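Local coordinates for protein integral membrane indolylacetylinositol arabinosyltransferase EmbC (Mycolicibacterium smegmatis, PDB 7BVE) that is a membrane protein that binds the antituberculosis drug ethambutol and probably transfers arabinose to build cell-wall arabinan, at residues A287-H292 with Q974-H979; D280-T285 with M296-R301; G893-G898 with L909-S914. All coordinates share one frame; numbering follows the deposited sequence.

Contact 1 (A287-H292 with Q974-H979); sequences ARVSEH and QRPFDH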
ATOM      1  N   ALA A 287       4.490  32.746   4.568  1.00 15.07           N
ATOM      2  CA  ALA A 287       5.205  33.935   4.133  1.00 15.07           C
ATOM      3  C   ALA A 287       4.432  35.207   4.428  1.00 15.07           C
ATOM      4  O   ALA A 287       5.035  36.271   4.570  1.00 15.07           O
ATOM      5  CB  ALA A 287       5.503  33.843   2.642  1.00 15.07           C
ATOM      6  N   ARG A 288       3.109  35.128   4.534  1.00 15.07           N
ATOM      7  CA  ARG A 288       2.364  36.346   4.798  1.00 15.07           C
ATOM      8  C   ARG A 288       2.403  36.707   6.279  1.00 15.07           C
ATOM      9  O   ARG A 288       2.462  37.890   6.627  1.00 15.07           O
ATOM     10  CB  ARG A 288       0.928  36.204   4.309  1.00 15.07           C
ATOM     11  CG  ARG A 288       0.260  37.544   4.163  1.00 15.07           C
ATOM     12  CD  ARG A 288      -1.211  37.475   3.845  1.00 15.07           C
ATOM     13  NE  ARG A 288      -1.522  36.799   2.598  1.00 15.07           N
ATOM     14  CZ  ARG A 288      -2.763  36.616   2.167  1.00 15.07           C
ATOM     15  NH1 ARG A 288      -3.780  37.091   2.859  1.00 15.07           N
ATOM     16  NH2 ARG A 288      -2.987  35.984   1.032  1.00 15.07           N
ATOM     17  N   VAL A 289       2.381  35.715   7.173  1.00 15.07           N
ATOM     18  CA  VAL A 289       2.377  36.037   8.604  1.00 15.07           C
ATOM     19  C   VAL A 289       3.770  36.223   9.213  1.00 15.07           C
ATOM     20  O   VAL A 289       3.886  36.761  10.332  1.00 15.07           O
ATOM     21  CB  VAL A 289       1.617  34.968   9.406  1.00 15.07           C
ATOM     22  CG1 VAL A 289       0.227  34.820   8.872  1.00 15.07           C
ATOM     23  CG2 VAL A 289       2.340  33.659   9.372  1.00 15.07           C
ATOM     24  N   SER A 290       4.830  35.807   8.510  1.00 15.07           N
ATOM     25  CA  SER A 290       6.164  35.848   9.098  1.00 15.07           C
ATOM     26  C   SER A 290       6.723  37.247   9.304  1.00 15.07           C
ATOM     27  O   SER A 290       7.709  37.395  10.028  1.00 15.07           O
ATOM     28  CB  SER A 290       7.132  35.086   8.225  1.00 15.07           C
ATOM     29  OG  SER A 290       7.342  35.772   7.013  1.00 15.07           O
ATOM     30  N   GLU A 291       6.166  38.271   8.671  1.00 17.61           N
ATOM     31  CA  GLU A 291       6.714  39.607   8.881  1.00 17.61           C
ATOM     32  C   GLU A 291       6.268  40.193  10.206  1.00 17.61           C
ATOM     33  O   GLU A 291       7.064  40.819  10.909  1.00 17.61           O
ATOM     34  CB  GLU A 291       6.311  40.543   7.751  1.00 17.61           C
ATOM     35  CG  GLU A 291       7.021  40.306   6.453  1.00 17.61           C
ATOM     36  CD  GLU A 291       6.617  41.320   5.417  1.00 17.61           C
ATOM     37  OE1 GLU A 291       5.645  42.061   5.663  1.00 17.61           O
ATOM     38  OE2 GLU A 291       7.287  41.404   4.369  1.00 17.61           O
ATOM     39  N   HIS A 292       4.998  40.022  10.546  1.00 15.07           N
ATOM     40  CA  HIS A 292       4.500  40.490  11.828  1.00 15.07           C
ATOM     41  C   HIS A 292       5.002  39.621  12.965  1.00 15.07           C
ATOM     42  O   HIS A 292       5.228  40.129  14.065  1.00 15.07           O
ATOM     43  CB  HIS A 292       2.976  40.517  11.806  1.00 15.07           C
ATOM     44  CG  HIS A 292       2.352  41.043  13.058  1.00 15.07           C
ATOM     45  ND1 HIS A 292       2.359  42.378  13.387  1.00 15.07           N
ATOM     46  CD2 HIS A 292       1.672  40.417  14.043  1.00 15.07           C
ATOM     47  CE1 HIS A 292       1.724  42.550  14.531  1.00 15.07           C
ATOM     48  NE2 HIS A 292       1.299  41.374  14.950  1.00 15.07           N
ATOM     49  N   GLN A 974      -8.423  37.330   1.472  1.00 15.07           N
ATOM     50  CA  GLN A 974      -8.721  37.152   2.887  1.00 15.07           C
ATOM     51  C   GLN A 974      -7.450  36.908   3.677  1.00 15.07           C
ATOM     52  O   GLN A 974      -6.589  36.132   3.259  1.00 15.07           O
ATOM     53  CB  GLN A 974      -9.691  35.991   3.089  1.00 15.07           C
ATOM     54  CG  GLN A 974     -11.133  36.372   2.857  1.00 15.07           C
ATOM     55  CD  GLN A 974     -11.505  36.446   1.408  1.00 15.07           C
ATOM     56  OE1 GLN A 974     -10.896  35.804   0.564  1.00 15.07           O
ATOM     57  NE2 GLN A 974     -12.479  37.281   1.098  1.00 15.07           N
ATOM     58  N   ARG A 975      -7.342  37.561   4.848  1.00 15.07           N
ATOM     59  CA  ARG A 975      -6.052  37.496   5.508  1.00 15.07           C
ATOM     60  C   ARG A 975      -6.072  36.529   6.683  1.00 15.07           C
ATOM     61  O   ARG A 975      -7.082  36.419   7.381  1.00 15.07           O
ATOM     62  CB  ARG A 975      -5.591  38.877   5.990  1.00 15.07           C
ATOM     63  CG  ARG A 975      -6.365  39.503   7.111  1.00 15.07           C
ATOM     64  CD  ARG A 975      -5.638  40.732   7.590  1.00 15.07           C
ATOM     65  NE  ARG A 975      -6.287  41.356   8.733  1.00 15.07           N
ATOM     66  CZ  ARG A 975      -6.041  41.029   9.996  1.00 15.07           C
ATOM     67  NH1 ARG A 975      -6.674  41.650  10.975  1.00 15.07           N
ATOM     68  NH2 ARG A 975      -5.163  40.083  10.276  1.00 15.07           N
ATOM     69  N   PRO A 976      -4.994  35.787   6.901  1.00 15.07           N
ATOM     70  CA  PRO A 976      -4.941  34.873   8.042  1.00 15.07           C
ATOM     71  C   PRO A 976      -4.665  35.625   9.335  1.00 15.07           C
ATOM     72  O   PRO A 976      -4.327  36.805   9.341  1.00 15.07           O
ATOM     73  CB  PRO A 976      -3.787  33.944   7.679  1.00 15.07           C
ATOM     74  CG  PRO A 976      -2.925  34.759   6.824  1.00 15.07           C
ATOM     75  CD  PRO A 976      -3.810  35.646   6.042  1.00 15.07           C
ATOM     76  N   PHE A 977      -4.814  34.916  10.446  1.00 15.07           N
ATOM     77  CA  PHE A 977      -4.614  35.545  11.739  1.00 15.07           C
ATOM     78  C   PHE A 977      -3.132  35.555  12.109  1.00 15.07           C
ATOM     79  O   PHE A 977      -2.352  34.698  11.693  1.00 15.07           O
ATOM     80  CB  PHE A 977      -5.462  34.854  12.814  1.00 15.07           C
ATOM     81  CG  PHE A 977      -5.120  33.413  13.050  1.00 15.07           C
ATOM     82  CD1 PHE A 977      -5.708  32.418  12.302  1.00 15.07           C
ATOM     83  CD2 PHE A 977      -4.256  33.049  14.061  1.00 15.07           C
ATOM     84  CE1 PHE A 977      -5.405  31.099  12.524  1.00 15.07           C
ATOM     85  CE2 PHE A 977      -3.952  31.734  14.283  1.00 15.07           C
ATOM     86  CZ  PHE A 977      -4.532  30.761  13.515  1.00 15.07           C
ATOM     87  N   ASP A 978      -2.754  36.544  12.908  1.00 15.07           N
ATOM     88  CA  ASP A 978      -1.373  36.811  13.265  1.00 15.07           C
ATOM     89  C   ASP A 978      -0.995  36.126  14.576  1.00 15.07           C
ATOM     90  O   ASP A 978      -1.818  35.518  15.257  1.00 15.07           O
ATOM     91  CB  ASP A 978      -1.151  38.316  13.390  1.00 15.07           C
ATOM     92  CG  ASP A 978      -1.145  39.025  12.062  1.00 15.07           C
ATOM     93  OD1 ASP A 978      -0.676  38.440  11.068  1.00 15.07           O
ATOM     94  OD2 ASP A 978      -1.618  40.177  12.012  1.00 15.07           O
ATOM     95  N   HIS A 979       0.285  36.240  14.927  1.00 15.07           N
ATOM     96  CA  HIS A 979       0.811  35.896  16.239  1.00 15.07           C
ATOM     97  C   HIS A 979       2.090  36.695  16.400  1.00 15.07           C
ATOM     98  O   HIS A 979       2.813  36.880  15.426  1.00 15.07           O
ATOM     99  CB  HIS A 979       1.070  34.391  16.381  1.00 15.07           C
ATOM    100  CG  HIS A 979       2.206  33.874  15.553  1.00 15.07           C
ATOM    101  ND1 HIS A 979       3.480  33.730  16.053  1.00 15.07           N
ATOM    102  CD2 HIS A 979       2.262  33.469  14.264  1.00 15.07           C
ATOM    103  CE1 HIS A 979       4.268  33.248  15.112  1.00 15.07           C
ATOM    104  NE2 HIS A 979       3.556  33.088  14.015  1.00 15.07           N
TER

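Contact 2 (D280-T285 with M296-R301); sequences DGYILT and MANYYR. With 95E (Ethambutol), chain G.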
ATOM      1  N   ASP A 280       0.665  25.338  -1.809  1.00 15.07           N
ATOM      2  CA  ASP A 280       0.812  26.731  -2.199  1.00 15.07           C
ATOM      3  C   ASP A 280       0.175  27.678  -1.206  1.00 15.07           C
ATOM      4  O   ASP A 280       0.751  28.724  -0.901  1.00 15.07           O
ATOM      5  CB  ASP A 280       0.201  26.968  -3.576  1.00 15.07           C
ATOM      6  CG  ASP A 280       0.937  26.248  -4.665  1.00 15.07           C
ATOM      7  OD1 ASP A 280       2.143  25.983  -4.496  1.00 15.07           O
ATOM      8  OD2 ASP A 280       0.309  25.951  -5.698  1.00 15.07           O
ATOM      9  N   GLY A 281      -1.001  27.331  -0.688  1.00 15.07           N
ATOM     10  CA  GLY A 281      -1.594  28.135   0.360  1.00 15.07           C
ATOM     11  C   GLY A 281      -0.847  28.007   1.667  1.00 15.07           C
ATOM     12  O   GLY A 281      -0.815  28.943   2.467  1.00 15.07           O
ATOM     13  N   TYR A 282      -0.206  26.857   1.871  1.00 15.07           N
ATOM     14  CA  TYR A 282       0.657  26.608   3.017  1.00 15.07           C
ATOM     15  C   TYR A 282       1.797  27.618   3.067  1.00 15.07           C
ATOM     16  O   TYR A 282       1.946  28.380   4.032  1.00 15.07           O
ATOM     17  CB  TYR A 282       1.199  25.186   2.895  1.00 15.07           C
ATOM     18  CG  TYR A 282       1.772  24.588   4.146  1.00 15.07           C
ATOM     19  CD1 TYR A 282       3.089  24.782   4.494  1.00 15.07           C
ATOM     20  CD2 TYR A 282       0.979  23.853   5.001  1.00 15.07           C
ATOM     21  CE1 TYR A 282       3.598  24.240   5.647  1.00 15.07           C
ATOM     22  CE2 TYR A 282       1.482  23.306   6.149  1.00 15.07           C
ATOM     23  CZ  TYR A 282       2.785  23.509   6.470  1.00 15.07           C
ATOM     24  OH  TYR A 282       3.283  22.963   7.622  1.00 15.07           O
ATOM     25  N   ILE A 283       2.580  27.669   1.990  1.00 15.07           N
ATOM     26  CA  ILE A 283       3.735  28.552   1.894  1.00 15.07           C
ATOM     27  C   ILE A 283       3.314  30.012   1.795  1.00 15.07           C
ATOM     28  O   ILE A 283       3.983  30.891   2.348  1.00 15.07           O
ATOM     29  CB  ILE A 283       4.596  28.102   0.703  1.00 15.07           C
ATOM     30  CG1 ILE A 283       5.105  26.690   0.951  1.00 15.07           C
ATOM     31  CG2 ILE A 283       5.776  29.011   0.476  1.00 15.07           C
ATOM     32  CD1 ILE A 283       5.732  26.070  -0.237  1.00 15.07           C
ATOM     33  N   LEU A 284       2.188  30.299   1.143  1.00 15.07           N
ATOM     34  CA  LEU A 284       1.742  31.684   1.043  1.00 15.07           C
ATOM     35  C   LEU A 284       1.278  32.220   2.392  1.00 15.07           C
ATOM     36  O   LEU A 284       1.562  33.372   2.736  1.00 15.07           O
ATOM     37  CB  LEU A 284       0.636  31.800   0.000  1.00 15.07           C
ATOM     38  CG  LEU A 284       0.143  33.208  -0.318  1.00 15.07           C
ATOM     39  CD1 LEU A 284       1.246  34.042  -0.920  1.00 15.07           C
ATOM     40  CD2 LEU A 284      -1.044  33.149  -1.245  1.00 15.07           C
ATOM     41  N   THR A 285       0.629  31.383   3.203  1.00 15.07           N
ATOM     42  CA  THR A 285       0.179  31.827   4.516  1.00 15.07           C
ATOM     43  C   THR A 285       1.348  31.990   5.479  1.00 15.07           C
ATOM     44  O   THR A 285       1.389  32.959   6.256  1.00 15.07           O
ATOM     45  CB  THR A 285      -0.841  30.835   5.054  1.00 15.07           C
ATOM     46  OG1 THR A 285      -1.877  30.661   4.085  1.00 15.07           O
ATOM     47  CG2 THR A 285      -1.462  31.354   6.309  1.00 15.07           C
ATOM     48  N   MET A 296      10.330  33.174  11.020  1.00 15.07           N
ATOM     49  CA  MET A 296       9.687  32.321  10.024  1.00 15.07           C
ATOM     50  C   MET A 296       9.198  31.052  10.708  1.00 15.07           C
ATOM     51  O   MET A 296       9.871  30.026  10.698  1.00 15.07           O
ATOM     52  CB  MET A 296      10.651  31.982   8.896  1.00 15.07           C
ATOM     53  CG  MET A 296       9.981  31.355   7.697  1.00 15.07           C
ATOM     54  SD  MET A 296       9.159  32.591   6.710  1.00 15.07           S
ATOM     55  CE  MET A 296       7.741  31.672   6.191  1.00 15.07           C
ATOM     56  N   ALA A 297       8.008  31.111  11.285  1.00 15.07           N
ATOM     57  CA  ALA A 297       7.417  29.964  11.955  1.00 15.07           C
ATOM     58  C   ALA A 297       6.746  29.045  10.954  1.00 15.07           C
ATOM     59  O   ALA A 297       6.217  29.489   9.936  1.00 15.07           O
ATOM     60  CB  ALA A 297       6.375  30.397  12.982  1.00 15.07           C
ATOM     61  N   ASN A 298       6.763  27.758  11.255  1.00 15.07           N
ATOM     62  CA  ASN A 298       5.848  26.844  10.597  1.00 15.07           C
ATOM     63  C   ASN A 298       4.501  26.991  11.277  1.00 15.07           C
ATOM     64  O   ASN A 298       4.392  26.848  12.499  1.00 15.07           O
ATOM     65  CB  ASN A 298       6.354  25.412  10.673  1.00 15.07           C
ATOM     66  CG  ASN A 298       5.610  24.485   9.747  1.00 15.07           C
ATOM     67  OD1 ASN A 298       4.634  24.864   9.118  1.00 15.07           O
ATOM     68  ND2 ASN A 298       6.098  23.273   9.625  1.00 15.07           N
ATOM     69  N   TYR A 299       3.478  27.271  10.487  1.00 15.07           N
ATOM     70  CA  TYR A 299       2.296  27.922  11.023  1.00 15.07           C
ATOM     71  C   TYR A 299       1.214  26.916  11.370  1.00 15.07           C
ATOM     72  O   TYR A 299       0.474  27.101  12.337  1.00 15.07           O
ATOM     73  CB  TYR A 299       1.822  28.941   9.997  1.00 15.07           C
ATOM     74  CG  TYR A 299       0.652  29.798  10.356  1.00 15.07           C
ATOM     75  CD1 TYR A 299       0.761  30.786  11.314  1.00 15.07           C
ATOM     76  CD2 TYR A 299      -0.539  29.681   9.664  1.00 15.07           C
ATOM     77  CE1 TYR A 299      -0.305  31.596  11.608  1.00 15.07           C
ATOM     78  CE2 TYR A 299      -1.601  30.481   9.948  1.00 15.07           C
ATOM     79  CZ  TYR A 299      -1.478  31.437  10.915  1.00 15.07           C
ATOM     80  OH  TYR A 299      -2.545  32.241  11.196  1.00 15.07           O
ATOM     81  N   TYR A 300       1.126  25.835  10.612  1.00 15.07           N
ATOM     82  CA  TYR A 300       0.048  24.880  10.771  1.00 15.07           C
ATOM     83  C   TYR A 300       0.416  23.691  11.641  1.00 15.07           C
ATOM     84  O   TYR A 300      -0.462  22.891  11.951  1.00 15.07           O
ATOM     85  CB  TYR A 300      -0.413  24.386   9.399  1.00 15.07           C
ATOM     86  CG  TYR A 300      -1.054  25.447   8.538  1.00 15.07           C
ATOM     87  CD1 TYR A 300      -2.368  25.823   8.733  1.00 15.07           C
ATOM     88  CD2 TYR A 300      -0.343  26.065   7.528  1.00 15.07           C
ATOM     89  CE1 TYR A 300      -2.954  26.784   7.953  1.00 15.07           C
ATOM     90  CE2 TYR A 300      -0.920  27.027   6.742  1.00 15.07           C
ATOM     91  CZ  TYR A 300      -2.224  27.381   6.958  1.00 15.07           C
ATOM     92  OH  TYR A 300      -2.803  28.339   6.171  1.00 15.07           O
ATOM     93  N   ARG A 301       1.670  23.550  12.056  1.00 15.07           N
ATOM     94  CA  ARG A 301       2.056  22.356  12.788  1.00 15.07           C
ATOM     95  C   ARG A 301       3.273  22.680  13.643  1.00 15.07           C
ATOM     96  O   ARG A 301       3.985  23.652  13.395  1.00 15.07           O
ATOM     97  CB  ARG A 301       2.309  21.194  11.817  1.00 15.07           C
ATOM     98  CG  ARG A 301       2.382  19.800  12.416  1.00 15.07           C
ATOM     99  CD  ARG A 301       2.339  18.738  11.351  1.00 15.07           C
ATOM    100  NE  ARG A 301       2.532  17.419  11.933  1.00 15.07           N
ATOM    101  CZ  ARG A 301       1.576  16.669  12.479  1.00 15.07           C
ATOM    102  NH1 ARG A 301       1.898  15.490  12.978  1.00 15.07           N
ATOM    103  NH2 ARG A 301       0.328  17.083  12.531  1.00 15.07           N
TER
HETATM  104  C2  95E G1103       6.529  22.220   5.569  1.00 65.27           C
HETATM  105  O12 95E G1103       1.129  17.266   1.319  1.00 65.27           O
HETATM  106  C11 95E G1103       2.124  17.765   1.726  1.00 65.27           C
HETATM  107  C10 95E G1103       2.259  18.167   3.195  1.00 65.27           C
HETATM  108  C13 95E G1103       0.904  18.177   3.892  1.00 65.27           C
HETATM  109  C14 95E G1103       0.786  17.077   4.942  1.00 65.27           C
HETATM  110  N9  95E G1103       2.841  19.488   3.291  1.00 65.27           N
HETATM  111  C8  95E G1103       4.269  19.334   3.453  1.00 65.27           C
HETATM  112  C7  95E G1103       4.792  20.369   4.437  1.00 65.27           C
HETATM  113  N6  95E G1103       5.043  21.617   3.754  1.00 65.27           N
HETATM  114  C3  95E G1103       6.396  22.008   4.068  1.00 65.27           C
HETATM  115  O1  95E G1103       7.105  21.415   6.216  1.00 65.27           O
HETATM  116  C4  95E G1103       6.712  23.296   3.329  1.00 65.27           C
HETATM  117  C5  95E G1103       5.978  23.332   1.995  1.00 65.27           C

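Contact 3 (G893-G898 with L909-S914); sequences GSITFG and LRAPLS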
ATOM      1  N   GLY A 893     -46.878  20.435 -12.949  1.00 47.79           N
ATOM      2  CA  GLY A 893     -45.450  20.332 -13.176  1.00 47.79           C
ATOM      3  C   GLY A 893     -44.742  19.716 -11.993  1.00 47.79           C
ATOM      4  O   GLY A 893     -45.274  19.643 -10.883  1.00 47.79           O
ATOM      5  N   SER A 894     -43.512  19.273 -12.252  1.00 46.65           N
ATOM      6  CA  SER A 894     -42.710  18.608 -11.231  1.00 46.65           C
ATOM      7  C   SER A 894     -41.225  18.736 -11.548  1.00 46.65           C
ATOM      8  O   SER A 894     -40.785  18.340 -12.631  1.00 46.65           O
ATOM      9  CB  SER A 894     -43.097  17.131 -11.123  1.00 46.65           C
ATOM     10  OG  SER A 894     -42.303  16.464 -10.159  1.00 46.65           O
ATOM     11  N   ILE A 895     -40.458  19.284 -10.601  1.00 39.85           N
ATOM     12  CA  ILE A 895     -39.000  19.233 -10.630  1.00 39.85           C
ATOM     13  C   ILE A 895     -38.503  18.569  -9.359  1.00 39.85           C
ATOM     14  O   ILE A 895     -39.224  18.465  -8.363  1.00 39.85           O
ATOM     15  CB  ILE A 895     -38.334  20.619 -10.776  1.00 39.85           C
ATOM     16  CG1 ILE A 895     -38.882  21.591  -9.725  1.00 39.85           C
ATOM     17  CG2 ILE A 895     -38.419  21.119 -12.208  1.00 39.85           C
ATOM     18  CD1 ILE A 895     -38.111  22.884  -9.615  1.00 39.85           C
ATOM     19  N   THR A 896     -37.251  18.141  -9.391  1.00 38.61           N
ATOM     20  CA  THR A 896     -36.652  17.391  -8.303  1.00 38.61           C
ATOM     21  C   THR A 896     -35.454  18.156  -7.753  1.00 38.61           C
ATOM     22  O   THR A 896     -34.672  18.740  -8.507  1.00 38.61           O
ATOM     23  CB  THR A 896     -36.224  16.008  -8.795  1.00 38.61           C
ATOM     24  OG1 THR A 896     -37.327  15.385  -9.460  1.00 38.61           O
ATOM     25  CG2 THR A 896     -35.814  15.123  -7.639  1.00 38.61           C
ATOM     26  N   PHE A 897     -35.320  18.169  -6.431  1.00 26.12           N
ATOM     27  CA  PHE A 897     -34.156  18.770  -5.809  1.00 26.12           C
ATOM     28  C   PHE A 897     -32.919  17.911  -6.016  1.00 26.12           C
ATOM     29  O   PHE A 897     -32.998  16.687  -6.141  1.00 26.12           O
ATOM     30  CB  PHE A 897     -34.367  18.971  -4.316  1.00 26.12           C
ATOM     31  CG  PHE A 897     -35.329  20.046  -3.988  1.00 26.12           C
ATOM     32  CD1 PHE A 897     -34.987  21.364  -4.189  1.00 26.12           C
ATOM     33  CD2 PHE A 897     -36.547  19.754  -3.427  1.00 26.12           C
ATOM     34  CE1 PHE A 897     -35.854  22.371  -3.879  1.00 26.12           C
ATOM     35  CE2 PHE A 897     -37.416  20.760  -3.103  1.00 26.12           C
ATOM     36  CZ  PHE A 897     -37.064  22.075  -3.332  1.00 26.12           C
ATOM     37  N   GLY A 898     -31.768  18.570  -6.040  1.00 27.40           N
ATOM     38  CA  GLY A 898     -30.501  17.869  -6.003  1.00 27.40           C
ATOM     39  C   GLY A 898     -29.818  18.127  -4.680  1.00 27.40           C
ATOM     40  O   GLY A 898     -30.172  19.078  -3.981  1.00 27.40           O
ATOM     41  N   LEU A 909     -31.337  21.369   0.176  1.00 18.05           N
ATOM     42  CA  LEU A 909     -31.764  20.875  -1.123  1.00 18.05           C
ATOM     43  C   LEU A 909     -32.095  22.079  -1.987  1.00 18.05           C
ATOM     44  O   LEU A 909     -32.785  22.992  -1.534  1.00 18.05           O
ATOM     45  CB  LEU A 909     -32.991  19.977  -0.993  1.00 18.05           C
ATOM     46  CG  LEU A 909     -32.948  18.721  -0.130  1.00 18.05           C
ATOM     47  CD1 LEU A 909     -34.316  18.090  -0.125  1.00 18.05           C
ATOM     48  CD2 LEU A 909     -31.930  17.755  -0.635  1.00 18.05           C
ATOM     49  N   ARG A 910     -31.615  22.080  -3.222  1.00 15.07           N
ATOM     50  CA  ARG A 910     -31.647  23.277  -4.044  1.00 15.07           C
ATOM     51  C   ARG A 910     -32.096  22.962  -5.465  1.00 15.07           C
ATOM     52  O   ARG A 910     -31.880  21.864  -5.984  1.00 15.07           O
ATOM     53  CB  ARG A 910     -30.277  23.928  -4.043  1.00 15.07           C
ATOM     54  CG  ARG A 910     -29.220  23.049  -4.624  1.00 15.07           C
ATOM     55  CD  ARG A 910     -27.893  23.697  -4.583  1.00 15.07           C
ATOM     56  NE  ARG A 910     -27.366  23.758  -3.224  1.00 15.07           N
ATOM     57  CZ  ARG A 910     -26.660  22.778  -2.682  1.00 15.07           C
ATOM     58  NH1 ARG A 910     -26.414  21.682  -3.375  1.00 15.07           N
ATOM     59  NH2 ARG A 910     -26.203  22.903  -1.456  1.00 15.07           N
ATOM     60  N   ALA A 911     -32.738  23.946  -6.090  1.00 15.07           N
ATOM     61  CA  ALA A 911     -33.233  23.829  -7.430  1.00 15.07           C
ATOM     62  C   ALA A 911     -33.314  25.250  -7.958  1.00 15.07           C
ATOM     63  O   ALA A 911     -33.829  26.123  -7.246  1.00 15.07           O
ATOM     64  CB  ALA A 911     -34.604  23.165  -7.499  1.00 15.07           C
ATOM     65  N   PRO A 912     -32.816  25.518  -9.162  1.00 15.07           N
ATOM     66  CA  PRO A 912     -32.900  26.874  -9.705  1.00 15.07           C
ATOM     67  C   PRO A 912     -34.322  27.235 -10.085  1.00 15.07           C
ATOM     68  O   PRO A 912     -35.157  26.374 -10.353  1.00 15.07           O
ATOM     69  CB  PRO A 912     -32.006  26.812 -10.944  1.00 15.07           C
ATOM     70  CG  PRO A 912     -31.128  25.653 -10.718  1.00 15.07           C
ATOM     71  CD  PRO A 912     -31.947  24.663  -9.982  1.00 15.07           C
ATOM     72  N   LEU A 913     -34.595  28.538 -10.108  1.00 18.66           N
ATOM     73  CA  LEU A 913     -35.899  28.994 -10.564  1.00 18.66           C
ATOM     74  C   LEU A 913     -35.995  29.047 -12.082  1.00 18.66           C
ATOM     75  O   LEU A 913     -37.072  29.337 -12.610  1.00 18.66           O
ATOM     76  CB  LEU A 913     -36.225  30.368  -9.987  1.00 18.66           C
ATOM     77  CG  LEU A 913     -36.417  30.486  -8.484  1.00 18.66           C
ATOM     78  CD1 LEU A 913     -36.753  31.912  -8.146  1.00 18.66           C
ATOM     79  CD2 LEU A 913     -37.501  29.562  -8.023  1.00 18.66           C
ATOM     80  N   SER A 914     -34.899  28.797 -12.798  1.00 22.27           N
ATOM     81  CA  SER A 914     -34.993  28.628 -14.240  1.00 22.27           C
ATOM     82  C   SER A 914     -35.620  27.293 -14.611  1.00 22.27           C
ATOM     83  O   SER A 914     -36.103  27.144 -15.737  1.00 22.27           O
ATOM     84  CB  SER A 914     -33.615  28.742 -14.886  1.00 22.27           C
ATOM     85  OG  SER A 914     -32.807  27.626 -14.561  1.00 22.27           O
TER

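Contact 1 (A287-H292 with Q974-H979)
Arg288 NH1 donates the one hydrogen bond between the two segments, to the backbone O of Gln974 at 3.0 Å. The bond is bent, with an N-H...O angle of 138°, and the nitrogen sits above the carbonyl plane. Arg288 gets there with CG anti to the backbone N (chi1 -162°), an extended chi2 and a bend at chi3, and the side chain crosses that of Pro976 at about a right angle, leaving NH1 3.5 Å from Pro976 CD. One helical residue on, Val289 points its CG1 at the pyrrolidine ring, 3.8 Å from Pro976 CG, and the same methyl lies against the carbonyl O of Phe977. At the far end His292, its CG also anti to the backbone N, brings its ring carbon CD2 within 3.6 Å of Asp978 CB, while Asp978 OD2 lies over one face of the imidazole. The imidazole and carboxylate planes are 34° apart, and Asp978 OD2 stays 4.3 Å from His292 NE2, not in contact.

A weak bond from Arg288 NH2 to Pro972 O gives the guanidinium a second backbone partner. Gln974 NE2 is held by Gln952 OE1, and the backbone of Arg975 pairs with Val961. The long, out-of-plane approach of Arg975 NH2 to Asp978 OD2 is purely electrostatic. Helix 281-293 of the GT-C-type membrane part is packed along an irregular loop of the C-terminal domain. The chemistry implies an interface held by one bent and one weak arginine bond to backbone carbonyls and by valine-proline packing, with the Asp978 carboxylate perhaps favouring a protonated His292 at its more exposed end.

Contact 2 (D280-T285 with M296-R301)
The ethambutol pocket takes Tyr282 and Ile283 from the start of helix 281-293, and this contact backs Tyr282 with the loop that follows the helix. Tyr282 CG is anti to the backbone N (chi1 -163°), which sends the ring away from the helix between drug and loop. Ethambutol N6 lies over one face of the phenol, 3.5 Å from Tyr282 CE1. Next to it Ile283 CD1 meets the drug's C5 at 3.5 Å.

The ring of Tyr282 also slides past that of Tyr300 in the opposite direction, with planes at 34° and the nearest carbons, Tyr282 CE2 and Tyr300 CD2, 3.6 Å apart; the pair is oblique. At the tip, Tyr282 OH donates a weak hydrogen bond of 2.8 Å to Asn298 OD1, whose amide plane is turned steeply against the phenol.

A turn further along the helix, Thr285 sets CG2 anti to the backbone N and toward the loop, where it reaches Tyr299 CE2 at 3.7 Å and also touches Tyr300 OH. Its OG1 folds back instead onto Gly281 O, 2.6 Å away and in the carbonyl plane, so that this oxygen accepts from both OG1 and N of Thr285. Tyr299 CD2 lies over the centre of the Tyr300 ring, 3.9 Å above its plane, and Tyr299 OH is held by Phe977 O.

Tyr282 is therefore backed by Tyr300 and tethered, weakly, at its hydroxyl by Asn298. An amine nitrogen above its face, if protonated, would be favourably placed against the pi electrons, and the weak bond to Asn298 OD1 could make the phenol slightly more electron-rich.

Contact 3 (G893-G898 with L909-S914)
Phe897 leans across the neighbouring strand with its ring edge turned to the backbone: CD1 lies 3.5 Å from Arg910 C, close to the ring plane. With CG anti to the carbonyl carbon (chi1 -71°), the ring stands between the side chains of Leu909 and Ala911. Phe897 and Leu909 cross at about a right angle and touch at their roots, CB to CB at 3.7 Å. On the other flank Ala911 CB meets Phe897 CD1 at 3.8 Å, and Ile895 extends CD1 toward that same methyl, more loosely at 4.1 Å.

The two strands, 895-899 and 907-912, form a beta hairpin in the C-terminal domain, joined here by the antiparallel hydrogen-bonded pair Gly898 and Arg910. Gly898 N donates almost straight (174°) to Arg910 O over 3.3 Å, in the carbonyl plane, while the return bond from Arg910 N to Gly898 O is weak.

Arg910 points to the face opposite Leu909 and Ala911. Strand 862-867 flanks the other edge of 907-912, and its Val865 packs against both Phe897 and Leu909; Val878 of strand 877-878 touches Ile895 and Phe897.

Contacts 1 and 2 share helix 281-293, with centres 9 Å apart, and their segments alternate along the chain: 280-285, 287-292, 296-301, then 974-979. They touch directly, through the hydrogen bond that joins Tyr299 to Phe977 and through packing of Pro976 on Thr285 and Ser290 on Met296. One helix thus connects the ethambutol pocket at its start with the C-terminal domain along its later turns. Contact 3 lies apart, about 42 Å from either by centres, in a hairpin of the C-terminal domain nested within the long chain excursion closed by contact 1; it touches neither.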